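Local coordinates for protein TlmII (Streptoalloteichus hindustanus, PDB 4HVM) that probably takes part in tallysomycin biosynthesis as a condensation-domain protein of the nonribosomal peptide synthetase family, with a putative role in phosphopantetheine binding, at residues A[216-222]-A[427-433]; A[66-70]-A[116-122]; A[335-339]-A[353-357]; A[40-44]-A[384-389]. One frame throughout, in Å; residues are numbered along the deposited sequence.

The four contacts are spread over a single chain with a condensation-domain fold. Contact 1 closes the outer edge of the six-stranded mixed sheet. Contact 4 adds a late strand to the edge of the five-stranded mixed sheet. Along the chain the segments of contacts 1 and 4 alternate. Their nearest atoms are about 7 Å apart. Contact 2 packs a loop on a strand of the small antiparallel sheet. It is probably close to the active-site region: Phe70 touches Met143 and Leu144, just after strand 133-141, where the family's motif usually lies. Along the chain contact 3 is nested within the loops closed by contacts 1 and 4. Its centre is about 37 Å from that of contact 4.

Contact 1 of 4, residues A[216-222]-A[427-433]; sequences ETSRLRV and DMVIVLD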
loop_
_atom_site.group_PDB
_atom_site.type_symbol
_atom_site.label_atom_id
_atom_site.label_comp_id
_atom_site.label_asym_id
_atom_site.label_seq_id
_atom_site.Cartn_x
_atom_site.Cartn_y
_atom_site.Cartn_z
ATOM N N GLU A 216 -15.039 -11.574 -0.656
ATOM C CA GLU A 216 -16.160 -10.740 -0.240
ATOM C C GLU A 216 -15.695 -9.637 0.708
ATOM O O GLU A 216 -14.815 -9.853 1.539
ATOM C CB GLU A 216 -17.247 -11.597 0.411
ATOM C CG GLU A 216 -16.739 -12.549 1.485
ATOM C CD GLU A 216 -17.805 -13.533 1.933
ATOM O OE1 GLU A 216 -18.988 -13.322 1.589
ATOM O OE2 GLU A 216 -17.463 -14.517 2.625
ATOM N N THR A 217 -16.294 -8.456 0.581
ATOM C CA THR A 217 -15.847 -7.278 1.320
ATOM C C THR A 217 -16.780 -6.880 2.464
ATOM O O THR A 217 -17.997 -6.812 2.299
ATOM C CB THR A 217 -15.669 -6.083 0.366
ATOM O OG1 THR A 217 -14.618 -6.372 -0.563
ATOM C CG2 THR A 217 -15.326 -4.815 1.131
ATOM N N SER A 218 -16.189 -6.619 3.627
ATOM C CA SER A 218 -16.924 -6.132 4.783
ATOM C C SER A 218 -16.230 -4.893 5.331
ATOM O O SER A 218 -15.008 -4.779 5.247
ATOM C CB SER A 218 -16.990 -7.210 5.863
ATOM O OG SER A 218 -17.474 -8.431 5.338
ATOM N N ARG A 219 -17.004 -3.967 5.890
ATOM C CA ARG A 219 -16.442 -2.718 6.399
ATOM C C ARG A 219 -16.878 -2.407 7.827
ATOM O O ARG A 219 -18.025 -2.645 8.207
ATOM C CB ARG A 219 -16.804 -1.551 5.478
ATOM C CG ARG A 219 -16.184 -1.650 4.100
ATOM C CD ARG A 219 -16.587 -0.484 3.215
ATOM N NE ARG A 219 -16.097 -0.654 1.850
ATOM C CZ ARG A 219 -16.729 -1.355 0.916
ATOM N NH1 ARG A 219 -17.879 -1.953 1.200
ATOM N NH2 ARG A 219 -16.212 -1.462 -0.301
ATOM N N LEU A 220 -15.942 -1.881 8.609
ATOM C CA LEU A 220 -16.213 -1.432 9.966
ATOM C C LEU A 220 -15.733 0.002 10.140
ATOM O O LEU A 220 -14.533 0.271 10.098
ATOM C CB LEU A 220 -15.505 -2.335 10.977
ATOM C CG LEU A 220 -15.567 -1.878 12.441
ATOM C CD1 LEU A 220 -16.995 -1.928 12.963
ATOM C CD2 LEU A 220 -14.641 -2.714 13.302
ATOM N N ARG A 221 -16.670 0.924 10.331
ATOM C CA ARG A 221 -16.316 2.325 10.514
ATOM C C ARG A 221 -15.946 2.590 11.963
ATOM O O ARG A 221 -16.759 2.387 12.863
ATOM C CB ARG A 221 -17.469 3.239 10.104
ATOM C CG ARG A 221 -17.064 4.696 9.933
ATOM C CD ARG A 221 -18.279 5.585 9.761
ATOM N NE ARG A 221 -19.058 5.662 10.990
ATOM C CZ ARG A 221 -20.376 5.815 11.035
ATOM N NH1 ARG A 221 -21.080 5.901 9.914
ATOM N NH2 ARG A 221 -20.991 5.874 12.208
ATOM N N VAL A 222 -14.718 3.045 12.181
ATOM C CA VAL A 222 -14.228 3.339 13.520
ATOM C C VAL A 222 -14.109 4.843 13.710
ATOM O O VAL A 222 -13.526 5.530 12.872
ATOM C CB VAL A 222 -12.855 2.683 13.766
ATOM C CG1 VAL A 222 -12.221 3.219 15.032
ATOM C CG2 VAL A 222 -12.994 1.170 13.830
ATOM N N ASP A 427 -13.299 9.864 10.466
ATOM C CA ASP A 427 -13.329 8.474 10.910
ATOM C C ASP A 427 -12.362 7.612 10.105
ATOM O O ASP A 427 -11.905 8.011 9.036
ATOM C CB ASP A 427 -14.743 7.903 10.784
ATOM C CG ASP A 427 -15.753 8.658 11.623
ATOM O OD1 ASP A 427 -15.375 9.151 12.707
ATOM O OD2 ASP A 427 -16.926 8.758 11.198
HETATM N N MSE A 428 -12.052 6.432 10.630
HETATM C CA MSE A 428 -11.255 5.450 9.910
HETATM C C MSE A 428 -12.147 4.267 9.563
HETATM O O MSE A 428 -12.950 3.826 10.386
HETATM C CB MSE A 428 -10.080 4.981 10.769
HETATM C CG MSE A 428 -9.072 6.070 11.082
HETATM SE SE MSE A 428 -8.139 6.660 9.474
HETATM C CE MSE A 428 -6.612 5.445 9.495
ATOM N N VAL A 429 -12.018 3.762 8.342
ATOM C CA VAL A 429 -12.810 2.617 7.917
ATOM C C VAL A 429 -11.923 1.413 7.642
ATOM O O VAL A 429 -11.008 1.479 6.823
ATOM C CB VAL A 429 -13.647 2.939 6.668
ATOM C CG1 VAL A 429 -14.379 1.697 6.176
ATOM C CG2 VAL A 429 -14.630 4.046 6.971
ATOM N N ILE A 430 -12.195 0.317 8.341
ATOM C CA ILE A 430 -11.470 -0.928 8.129
ATOM C C ILE A 430 -12.121 -1.754 7.020
ATOM O O ILE A 430 -13.250 -2.221 7.162
ATOM C CB ILE A 430 -11.415 -1.762 9.420
ATOM C CG1 ILE A 430 -10.698 -0.983 10.522
ATOM C CG2 ILE A 430 -10.717 -3.081 9.166
ATOM C CD1 ILE A 430 -10.640 -1.712 11.851
ATOM N N VAL A 431 -11.411 -1.923 5.909
ATOM C CA VAL A 431 -11.940 -2.693 4.789
ATOM C C VAL A 431 -11.379 -4.113 4.790
ATOM O O VAL A 431 -10.169 -4.313 4.684
ATOM C CB VAL A 431 -11.634 -2.021 3.440
ATOM C CG1 VAL A 431 -12.281 -2.800 2.313
ATOM C CG2 VAL A 431 -12.120 -0.583 3.439
ATOM N N LEU A 432 -12.267 -5.095 4.907
ATOM C CA LEU A 432 -11.858 -6.493 5.029
ATOM C C LEU A 432 -12.198 -7.292 3.782
ATOM O O LEU A 432 -13.341 -7.288 3.328
ATOM C CB LEU A 432 -12.524 -7.142 6.243
ATOM C CG LEU A 432 -12.345 -8.651 6.400
ATOM C CD1 LEU A 432 -10.903 -8.991 6.737
ATOM C CD2 LEU A 432 -13.292 -9.197 7.460
ATOM N N ASP A 433 -11.202 -7.984 3.238
ATOM C CA ASP A 433 -11.399 -8.852 2.083
ATOM C C ASP A 433 -11.112 -10.297 2.478
ATOM O O ASP A 433 -9.972 -10.650 2.769
ATOM C CB ASP A 433 -10.488 -8.425 0.930
ATOM C CG ASP A 433 -10.822 -7.041 0.404
ATOM O OD1 ASP A 433 -12.022 -6.741 0.227
ATOM O OD2 ASP A 433 -9.886 -6.245 0.182
#
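Thr217 and Asp433 face each other in an antiparallel strand pair at the edge of the six-stranded mixed sheet of this condensation-domain fold. Outermost strand 216-223 pairs with strand 427-434 through six backbone hydrogen bonds, two each at Ser218-Leu432, Leu220-Ile430 and Val222-Met428. The Leu432 N to Ser218 O bond is 2.8 Å long.

The face with Ser218, Leu220, Val222, Ile430 and Leu432 is mainly apolar. Leu220 CD2 lies 4.4 Å from Ile430 CD1, and Val222 CG2 reaches the same CD1 at 4.2 Å. Helix 445-459 lies against this face through Leu447 and Met454.

The other face carries Thr217, Arg219, Arg221, Val429, Val431 and Asp433. The extended Arg219 chain lays one guanidinium face over Thr217 CG2, which also meets Val431 CG1 at 3.8 Å. Arg221 CG lies against Val429 CG2 at 3.9 Å, and the chain then bends at chi3 (69°). Its NE makes a long salt bridge of 3.8 Å to Asp427 OD2, well out of the guanidinium plane. Asp427 OD1 has a weak hydrogen bond to Gly224 N. At the Thr217 end, OG1 stands beside its own backbone N (chi1 -64°), with CG2 anti to that N. Thr217 OG1 donates to Asp433 OD1 at 2.7 Å.

Contact 2 of 4, residues A[66-70]-A[116-122]; sequences LRVNF and PERDPLV
Asn69 ND2 donates to Asp119 O at 2.6 Å, from above the carbonyl plane. A second, weak bond runs from ND2 to Pro116 O at 3.3 Å. With CG beside the backbone N (chi1 -69°), the amide reaches into the curve of the loop 116-122. Its OD1 accepts from Arg81 NH1, so both ends of the amide are used.

Pro116 O also takes the backbone N of Phe70 at 2.9 Å, in a nearly straight bond (174°). It therefore serves two donors.

Two waters fill in where the backbones do not meet directly. Water 1 accepts from Val122 N and donates toward Leu66 O, 2.6 Å away. Water 2 accepts from Leu121 N and donates toward Leu66 O and Val68 O. Each water has more acceptors in reach than protons, counting atoms elsewhere, so not all can be served at once.

Apolar groups pack beside these bonds. Leu121 CD1 sits at the edge of the Phe70 ring, 3.8 Å from CD2. Leu66 CD2 meets Val122 CG1 at 3.9 Å.

The loop follows helix 98-110 and leads into strand 122-128. It joins strand 68-72, an outer strand of the small antiparallel sheet, to the five-stranded sheet, where Leu121 is backbone hydrogen-bonded to His141 of strand 133-141.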
loop_
_atom_site.group_PDB
_atom_site.type_symbol
_atom_site.label_atom_id
_atom_site.label_comp_id
_atom_site.label_asym_id
_atom_site.label_seq_id
_atom_site.Cartn_x
_atom_site.Cartn_y
_atom_site.Cartn_z
ATOM N N LEU A 66 7.742 10.446 -12.759
ATOM C CA LEU A 66 6.343 10.323 -13.137
ATOM C C LEU A 66 6.195 10.071 -14.636
ATOM O O LEU A 66 5.194 9.512 -15.083
ATOM C CB LEU A 66 5.576 11.579 -12.736
ATOM C CG LEU A 66 5.653 11.971 -11.263
ATOM C CD1 LEU A 66 4.863 13.244 -11.009
ATOM C CD2 LEU A 66 5.152 10.844 -10.377
ATOM N N ARG A 67 7.195 10.490 -15.404
ATOM C CA ARG A 67 7.173 10.334 -16.852
ATOM C C ARG A 67 8.010 9.138 -17.293
ATOM O O ARG A 67 8.599 9.149 -18.373
ATOM C CB ARG A 67 7.690 11.609 -17.523
ATOM C CG ARG A 67 6.788 12.817 -17.329
ATOM C CD ARG A 67 7.388 14.080 -17.929
ATOM N NE ARG A 67 8.398 14.682 -17.062
ATOM C CZ ARG A 67 9.693 14.756 -17.353
ATOM N NH1 ARG A 67 10.149 14.272 -18.500
ATOM N NH2 ARG A 67 10.534 15.324 -16.501
ATOM N N VAL A 68 8.057 8.106 -16.459
ATOM C CA VAL A 68 8.916 6.959 -16.728
ATOM C C VAL A 68 8.159 5.741 -17.254
ATOM O O VAL A 68 7.123 5.353 -16.713
ATOM C CB VAL A 68 9.734 6.573 -15.472
ATOM C CG1 VAL A 68 10.172 5.117 -15.524
ATOM C CG2 VAL A 68 10.932 7.503 -15.325
ATOM N N ASN A 69 8.677 5.160 -18.331
ATOM C CA ASN A 69 8.192 3.884 -18.834
ATOM C C ASN A 69 9.258 2.817 -18.631
ATOM O O ASN A 69 10.422 3.137 -18.397
ATOM C CB ASN A 69 7.815 3.992 -20.311
ATOM C CG ASN A 69 6.589 4.853 -20.536
ATOM O OD1 ASN A 69 6.692 6.055 -20.785
ATOM N ND2 ASN A 69 5.415 4.240 -20.444
ATOM N N PHE A 70 8.864 1.551 -18.715
ATOM C CA PHE A 70 9.790 0.454 -18.455
ATOM C C PHE A 70 10.131 -0.330 -19.712
ATOM O O PHE A 70 9.293 -0.508 -20.597
ATOM C CB PHE A 70 9.227 -0.477 -17.381
ATOM C CG PHE A 70 9.100 0.170 -16.036
ATOM C CD1 PHE A 70 10.191 0.247 -15.186
ATOM C CD2 PHE A 70 7.896 0.714 -15.624
ATOM C CE1 PHE A 70 10.081 0.849 -13.949
ATOM C CE2 PHE A 70 7.780 1.314 -14.387
ATOM C CZ PHE A 70 8.873 1.381 -13.548
ATOM N N PRO A 116 2.975 -0.575 -20.072
ATOM C CA PRO A 116 4.000 0.024 -19.214
ATOM C C PRO A 116 5.222 0.509 -19.982
ATOM O O PRO A 116 6.077 1.157 -19.386
ATOM C CB PRO A 116 4.390 -1.128 -18.290
ATOM C CG PRO A 116 4.093 -2.355 -19.083
ATOM C CD PRO A 116 2.863 -2.030 -19.873
ATOM N N GLU A 117 5.306 0.204 -21.272
ATOM C CA GLU A 117 6.469 0.591 -22.061
ATOM C C GLU A 117 6.174 1.769 -22.986
ATOM O O GLU A 117 7.077 2.284 -23.642
ATOM C CB GLU A 117 6.982 -0.601 -22.871
ATOM C CG GLU A 117 6.058 -1.027 -24.002
ATOM C CD GLU A 117 6.377 -2.414 -24.535
ATOM O OE1 GLU A 117 7.454 -2.950 -24.196
ATOM O OE2 GLU A 117 5.545 -2.968 -25.287
ATOM N N ARG A 118 4.915 2.196 -23.033
ATOM C CA ARG A 118 4.517 3.279 -23.929
ATOM C C ARG A 118 3.662 4.351 -23.258
ATOM O O ARG A 118 3.912 5.544 -23.421
ATOM C CB ARG A 118 3.769 2.724 -25.143
ATOM C CG ARG A 118 4.601 1.833 -26.047
ATOM C CD ARG A 118 3.819 1.446 -27.295
ATOM N NE ARG A 118 2.523 0.861 -26.963
ATOM C CZ ARG A 118 1.652 0.399 -27.856
ATOM N NH1 ARG A 118 1.931 0.448 -29.152
ATOM N NH2 ARG A 118 0.497 -0.115 -27.452
ATOM N N ASP A 119 2.652 3.920 -22.509
ATOM C CA ASP A 119 1.658 4.836 -21.955
ATOM C C ASP A 119 2.103 5.486 -20.647
ATOM O O ASP A 119 2.935 4.934 -19.924
ATOM C CB ASP A 119 0.334 4.102 -21.741
ATOM C CG ASP A 119 -0.055 3.244 -22.926
ATOM O OD1 ASP A 119 0.278 3.616 -24.072
ATOM O OD2 ASP A 119 -0.695 2.195 -22.708
ATOM N N PRO A 120 1.551 6.673 -20.345
ATOM C CA PRO A 120 1.802 7.315 -19.049
ATOM C C PRO A 120 1.323 6.446 -17.888
ATOM O O PRO A 120 0.175 6.004 -17.884
ATOM C CB PRO A 120 0.976 8.608 -19.128
ATOM C CG PRO A 120 0.007 8.395 -20.253
ATOM C CD PRO A 120 0.728 7.523 -21.224
ATOM N N LEU A 121 2.200 6.211 -16.915
ATOM C CA LEU A 121 1.899 5.327 -15.794
ATOM C C LEU A 121 1.469 6.095 -14.544
ATOM O O LEU A 121 1.128 5.496 -13.523
ATOM C CB LEU A 121 3.099 4.431 -15.483
ATOM C CG LEU A 121 3.586 3.553 -16.633
ATOM C CD1 LEU A 121 4.768 2.704 -16.199
ATOM C CD2 LEU A 121 2.456 2.674 -17.133
ATOM N N VAL A 122 1.501 7.420 -14.629
ATOM C CA VAL A 122 1.004 8.275 -13.559
ATOM C C VAL A 122 0.060 9.315 -14.141
ATOM O O VAL A 122 0.495 10.264 -14.791
ATOM C CB VAL A 122 2.146 8.986 -12.817
ATOM C CG1 VAL A 122 1.586 9.971 -11.803
ATOM C CG2 VAL A 122 3.047 7.967 -12.134
HETATM O O HOH W 1 2.909 9.623 -16.257
HETATM O O HOH W 2 4.638 7.146 -16.766
#

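Contact 3 of 4, residues A[335-339]-A[353-357]; sequences YHDVV and VAARW
Trp357 NE1 donates to Tyr335 OH at 2.8 Å, with an N-H...O angle of 163°. In this condensation-domain-like fold, the bond ties the start of helix 335-344 to the loop before strand 359-361. The hydroxyl lies close to the indole plane, at the NE1 edge. The methyl of Ala354, CB, stands 3.9 Å from Tyr335 OH. The two aromatic groups meet obliquely, with Tyr335 CE1 4.1 Å from Trp357 CE2. Tyr335 has CG anti to the backbone N (chi1 -175°), which carries its ring out to Trp357.

Other helix residues meet the benzene side of the indole. Val338 CG1 approaches CH2 of Trp357 at 4.0 Å. Val339 CG2 lies at the indole edge, 4.3 Å from CZ2 of Trp357. Val339 also uses its other methyl: CG1 meets CG1 of Val353 at 3.7 Å, the two side chains crossing at about a right angle.

The shell behind these groups holds them in place. Trp357 has CG between its backbone N and carbonyl carbon (chi1 49°), which turns the ring back over its own loop. Val353 O and Ala354 CA lie over one ring face, toward its rim. A backbone bond from Trp357 N to Ala354 O closes this turn. Ala354 is hydrogen-bonded in turn to the backbone of Asp413. Arg356 NH2 makes a hydrogen bond to Leu202 O.

On the helix side, the ring of Tyr335 rests on Arg299 and Val301 of strand 297-305, and Trp357 touches Val301 too. At the start of the helix, Tyr335 N is hydrogen-bonded to Asp298 OD2.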
loop_
_atom_site.group_PDB
_atom_site.type_symbol
_atom_site.label_atom_id
_atom_site.label_comp_id
_atom_site.label_asym_id
_atom_site.label_seq_id
_atom_site.Cartn_x
_atom_site.Cartn_y
_atom_site.Cartn_z
ATOM N N TYR A 335 10.899 -8.812 0.095
ATOM C CA TYR A 335 9.789 -9.750 -0.043
ATOM C C TYR A 335 9.904 -10.630 -1.278
ATOM O O TYR A 335 9.570 -11.812 -1.234
ATOM C CB TYR A 335 8.455 -9.005 -0.056
ATOM C CG TYR A 335 7.246 -9.910 -0.076
ATOM C CD1 TYR A 335 6.773 -10.489 1.091
ATOM C CD2 TYR A 335 6.572 -10.179 -1.260
ATOM C CE1 TYR A 335 5.669 -11.313 1.081
ATOM C CE2 TYR A 335 5.463 -11.005 -1.282
ATOM C CZ TYR A 335 5.016 -11.568 -0.108
ATOM O OH TYR A 335 3.914 -12.391 -0.123
ATOM N N HIS A 336 10.382 -10.054 -2.376
ATOM C CA HIS A 336 10.560 -10.813 -3.605
ATOM C C HIS A 336 11.684 -11.833 -3.457
ATOM O O HIS A 336 11.618 -12.923 -4.022
ATOM C CB HIS A 336 10.816 -9.884 -4.794
ATOM C CG HIS A 336 12.066 -9.070 -4.675
ATOM N ND1 HIS A 336 13.292 -9.523 -5.110
ATOM C CD2 HIS A 336 12.278 -7.826 -4.182
ATOM C CE1 HIS A 336 14.208 -8.598 -4.884
ATOM N NE2 HIS A 336 13.619 -7.559 -4.321
ATOM N N ASP A 337 12.705 -11.479 -2.682
ATOM C CA ASP A 337 13.814 -12.388 -2.418
ATOM C C ASP A 337 13.373 -13.515 -1.493
ATOM O O ASP A 337 13.864 -14.639 -1.594
ATOM C CB ASP A 337 15.004 -11.640 -1.817
ATOM C CG ASP A 337 15.769 -10.836 -2.852
ATOM O OD1 ASP A 337 15.962 -11.346 -3.978
ATOM O OD2 ASP A 337 16.180 -9.698 -2.537
ATOM N N VAL A 338 12.443 -13.208 -0.592
ATOM C CA VAL A 338 11.868 -14.216 0.292
ATOM C C VAL A 338 11.002 -15.185 -0.504
ATOM O O VAL A 338 11.087 -16.399 -0.320
ATOM C CB VAL A 338 11.036 -13.573 1.421
ATOM C CG1 VAL A 338 10.225 -14.626 2.158
ATOM C CG2 VAL A 338 11.941 -12.833 2.387
ATOM N N VAL A 339 10.179 -14.638 -1.395
ATOM C CA VAL A 339 9.299 -15.437 -2.244
ATOM C C VAL A 339 10.092 -16.395 -3.128
ATOM O O VAL A 339 9.786 -17.586 -3.202
ATOM C CB VAL A 339 8.401 -14.544 -3.121
ATOM C CG1 VAL A 339 7.806 -15.341 -4.270
ATOM C CG2 VAL A 339 7.307 -13.902 -2.280
ATOM N N VAL A 353 2.160 -17.979 -3.598
ATOM C CA VAL A 353 3.405 -17.710 -2.876
ATOM C C VAL A 353 3.188 -17.232 -1.441
ATOM O O VAL A 353 4.123 -17.216 -0.639
ATOM C CB VAL A 353 4.283 -16.685 -3.620
ATOM C CG1 VAL A 353 4.724 -17.236 -4.965
ATOM C CG2 VAL A 353 3.534 -15.370 -3.795
ATOM N N ALA A 354 1.959 -16.841 -1.121
ATOM C CA ALA A 354 1.651 -16.310 0.204
ATOM C C ALA A 354 0.807 -17.273 1.034
ATOM O O ALA A 354 0.229 -16.883 2.045
ATOM C CB ALA A 354 0.952 -14.962 0.085
ATOM N N ALA A 355 0.748 -18.531 0.609
ATOM C CA ALA A 355 -0.076 -19.536 1.276
ATOM C C ALA A 355 0.326 -19.758 2.731
ATOM O O ALA A 355 -0.508 -20.112 3.566
ATOM C CB ALA A 355 -0.028 -20.846 0.512
ATOM N N ARG A 356 1.605 -19.546 3.031
ATOM C CA ARG A 356 2.131 -19.789 4.372
ATOM C C ARG A 356 2.127 -18.523 5.225
ATOM O O ARG A 356 2.483 -18.556 6.403
ATOM C CB ARG A 356 3.542 -20.373 4.296
ATOM C CG ARG A 356 3.641 -21.635 3.450
ATOM C CD ARG A 356 2.987 -22.840 4.118
ATOM N NE ARG A 356 3.957 -23.613 4.889
ATOM C CZ ARG A 356 4.662 -24.634 4.409
ATOM N NH1 ARG A 356 4.505 -25.030 3.152
ATOM N NH2 ARG A 356 5.527 -25.265 5.192
ATOM N N TRP A 357 1.736 -17.408 4.617
ATOM C CA TRP A 357 1.497 -16.167 5.350
ATOM C C TRP A 357 0.283 -15.451 4.764
ATOM O O TRP A 357 0.369 -14.307 4.324
ATOM C CB TRP A 357 2.737 -15.259 5.356
ATOM C CG TRP A 357 3.389 -15.039 4.014
ATOM C CD1 TRP A 357 2.996 -14.164 3.042
ATOM C CD2 TRP A 357 4.566 -15.687 3.513
ATOM N NE1 TRP A 357 3.843 -14.237 1.964
ATOM C CE2 TRP A 357 4.816 -15.164 2.228
ATOM C CE3 TRP A 357 5.428 -16.662 4.023
ATOM C CZ2 TRP A 357 5.892 -15.585 1.447
ATOM C CZ3 TRP A 357 6.495 -17.078 3.246
ATOM C CH2 TRP A 357 6.717 -16.540 1.974
#

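Contact 4 of 4, residues A[40-44]-A[384-389]; sequences GLLGS and VSIELF
Gly40 O receives the backbone N of Phe389 at 2.9 Å, the donor lying above the carbonyl plane. Water 3 accepts from Gly40 N and donates to Phe389 O, adding a second link. Phe389 CB lies against the same carbonyl of Gly40.

Leu41 comes next. Its CD2 meets Leu388 CD1 at 4.0 Å, and its CD1 lies 4.2 Å from Ile386 CG2. Helix 147-161 backs this side with Leu154 and Trp158.

Leu42 points to the face it shares with Glu387. Its N donates to Glu387 O at 2.7 Å, and its O accepts from Glu387 N. CG of Leu42 is anti to the backbone N (chi1 170°), and the two side chains run side by side. The CD2 methyl lies 3.4 Å from Glu387 OE1. CB of Leu42 meets Phe389 CB at 4.0 Å.

Gly43 CA makes a C-H...O contact to Ser385 O, while its backbone bonds to Val134 of strand 133-141. Ser44 and Ser385 close the pair with two backbone bonds, while Ser44 OG is bonded to Asp133 OD1.

Strand 385-388 is thus an antiparallel edge strand of the five-stranded sheet. This is consistent with the two-lobed, chloramphenicol-acetyltransferase-like fold, in which a strand from the C-terminal half crosses over to extend the N-terminal sheet.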
loop_
_atom_site.group_PDB
_atom_site.type_symbol
_atom_site.label_atom_id
_atom_site.label_comp_id
_atom_site.label_asym_id
_atom_site.label_seq_id
_atom_site.Cartn_x
_atom_site.Cartn_y
_atom_site.Cartn_z
ATOM N N GLY A 40 -6.886 10.500 -3.899
ATOM C CA GLY A 40 -7.277 11.844 -4.285
ATOM C C GLY A 40 -7.416 12.823 -3.136
ATOM O O GLY A 40 -7.692 12.432 -2.003
ATOM N N LEU A 41 -7.215 14.102 -3.435
ATOM C CA LEU A 41 -7.427 15.172 -2.468
ATOM C C LEU A 41 -8.609 16.029 -2.906
ATOM O O LEU A 41 -8.698 16.432 -4.066
ATOM C CB LEU A 41 -6.175 16.045 -2.334
ATOM C CG LEU A 41 -4.941 15.406 -1.696
ATOM C CD1 LEU A 41 -3.794 16.398 -1.644
ATOM C CD2 LEU A 41 -5.253 14.875 -0.302
ATOM N N LEU A 42 -9.518 16.301 -1.978
ATOM C CA LEU A 42 -10.684 17.124 -2.277
ATOM C C LEU A 42 -10.439 18.582 -1.906
ATOM O O LEU A 42 -10.168 18.899 -0.749
ATOM C CB LEU A 42 -11.914 16.595 -1.540
ATOM C CG LEU A 42 -13.160 17.480 -1.557
ATOM C CD1 LEU A 42 -13.627 17.738 -2.978
ATOM C CD2 LEU A 42 -14.266 16.840 -0.739
ATOM N N GLY A 43 -10.533 19.465 -2.894
ATOM C CA GLY A 43 -10.395 20.890 -2.657
ATOM C C GLY A 43 -11.749 21.572 -2.639
ATOM O O GLY A 43 -12.619 21.268 -3.457
ATOM N N SER A 44 -11.933 22.496 -1.703
ATOM C CA SER A 44 -13.207 23.188 -1.573
ATOM C C SER A 44 -13.017 24.686 -1.361
ATOM O O SER A 44 -12.315 25.107 -0.443
ATOM C CB SER A 44 -14.020 22.594 -0.423
ATOM O OG SER A 44 -15.346 23.100 -0.425
ATOM N N VAL A 384 -8.449 27.879 0.693
ATOM C CA VAL A 384 -9.098 26.691 0.150
ATOM C C VAL A 384 -8.908 25.476 1.053
ATOM O O VAL A 384 -7.785 25.126 1.409
ATOM C CB VAL A 384 -8.573 26.360 -1.260
ATOM C CG1 VAL A 384 -9.098 25.008 -1.723
ATOM C CG2 VAL A 384 -8.964 27.462 -2.231
ATOM N N SER A 385 -10.012 24.838 1.428
ATOM C CA SER A 385 -9.954 23.649 2.271
ATOM C C SER A 385 -9.466 22.440 1.479
ATOM O O SER A 385 -9.890 22.219 0.346
ATOM C CB SER A 385 -11.328 23.355 2.872
ATOM O OG SER A 385 -11.302 22.155 3.620
ATOM N N ILE A 386 -8.571 21.661 2.078
ATOM C CA ILE A 386 -8.052 20.457 1.437
ATOM C C ILE A 386 -8.111 19.256 2.378
ATOM O O ILE A 386 -7.541 19.282 3.469
ATOM C CB ILE A 386 -6.603 20.650 0.954
ATOM C CG1 ILE A 386 -6.535 21.732 -0.126
ATOM C CG2 ILE A 386 -6.042 19.342 0.426
ATOM C CD1 ILE A 386 -5.131 21.984 -0.635
ATOM N N GLU A 387 -8.810 18.210 1.950
ATOM C CA GLU A 387 -8.947 16.993 2.742
ATOM C C GLU A 387 -8.801 15.767 1.853
ATOM O O GLU A 387 -8.873 15.868 0.628
ATOM C CB GLU A 387 -10.306 16.961 3.444
ATOM C CG GLU A 387 -11.497 16.935 2.487
ATOM C CD GLU A 387 -12.831 17.072 3.198
ATOM O OE1 GLU A 387 -13.864 16.683 2.611
ATOM O OE2 GLU A 387 -12.849 17.578 4.340
ATOM N N LEU A 388 -8.586 14.612 2.472
ATOM C CA LEU A 388 -8.518 13.356 1.737
ATOM C C LEU A 388 -9.880 13.055 1.128
ATOM O O LEU A 388 -10.913 13.363 1.722
ATOM C CB LEU A 388 -8.080 12.214 2.656
ATOM C CG LEU A 388 -6.579 11.925 2.774
ATOM C CD1 LEU A 388 -5.802 13.143 3.248
ATOM C CD2 LEU A 388 -6.342 10.742 3.699
ATOM N N PHE A 389 -9.881 12.461 -0.060
ATOM C CA PHE A 389 -11.129 12.192 -0.765
ATOM C C PHE A 389 -11.481 10.709 -0.808
ATOM O O PHE A 389 -10.872 9.943 -1.554
ATOM C CB PHE A 389 -11.093 12.768 -2.184
ATOM C CG PHE A 389 -12.311 12.437 -2.994
ATOM C CD1 PHE A 389 -13.546 12.965 -2.655
ATOM C CD2 PHE A 389 -12.227 11.590 -4.085
ATOM C CE1 PHE A 389 -14.675 12.656 -3.390
ATOM C CE2 PHE A 389 -13.353 11.280 -4.826
ATOM C CZ PHE A 389 -14.577 11.813 -4.478
HETATM O O HOH W 3 -7.859 9.454 -1.337
#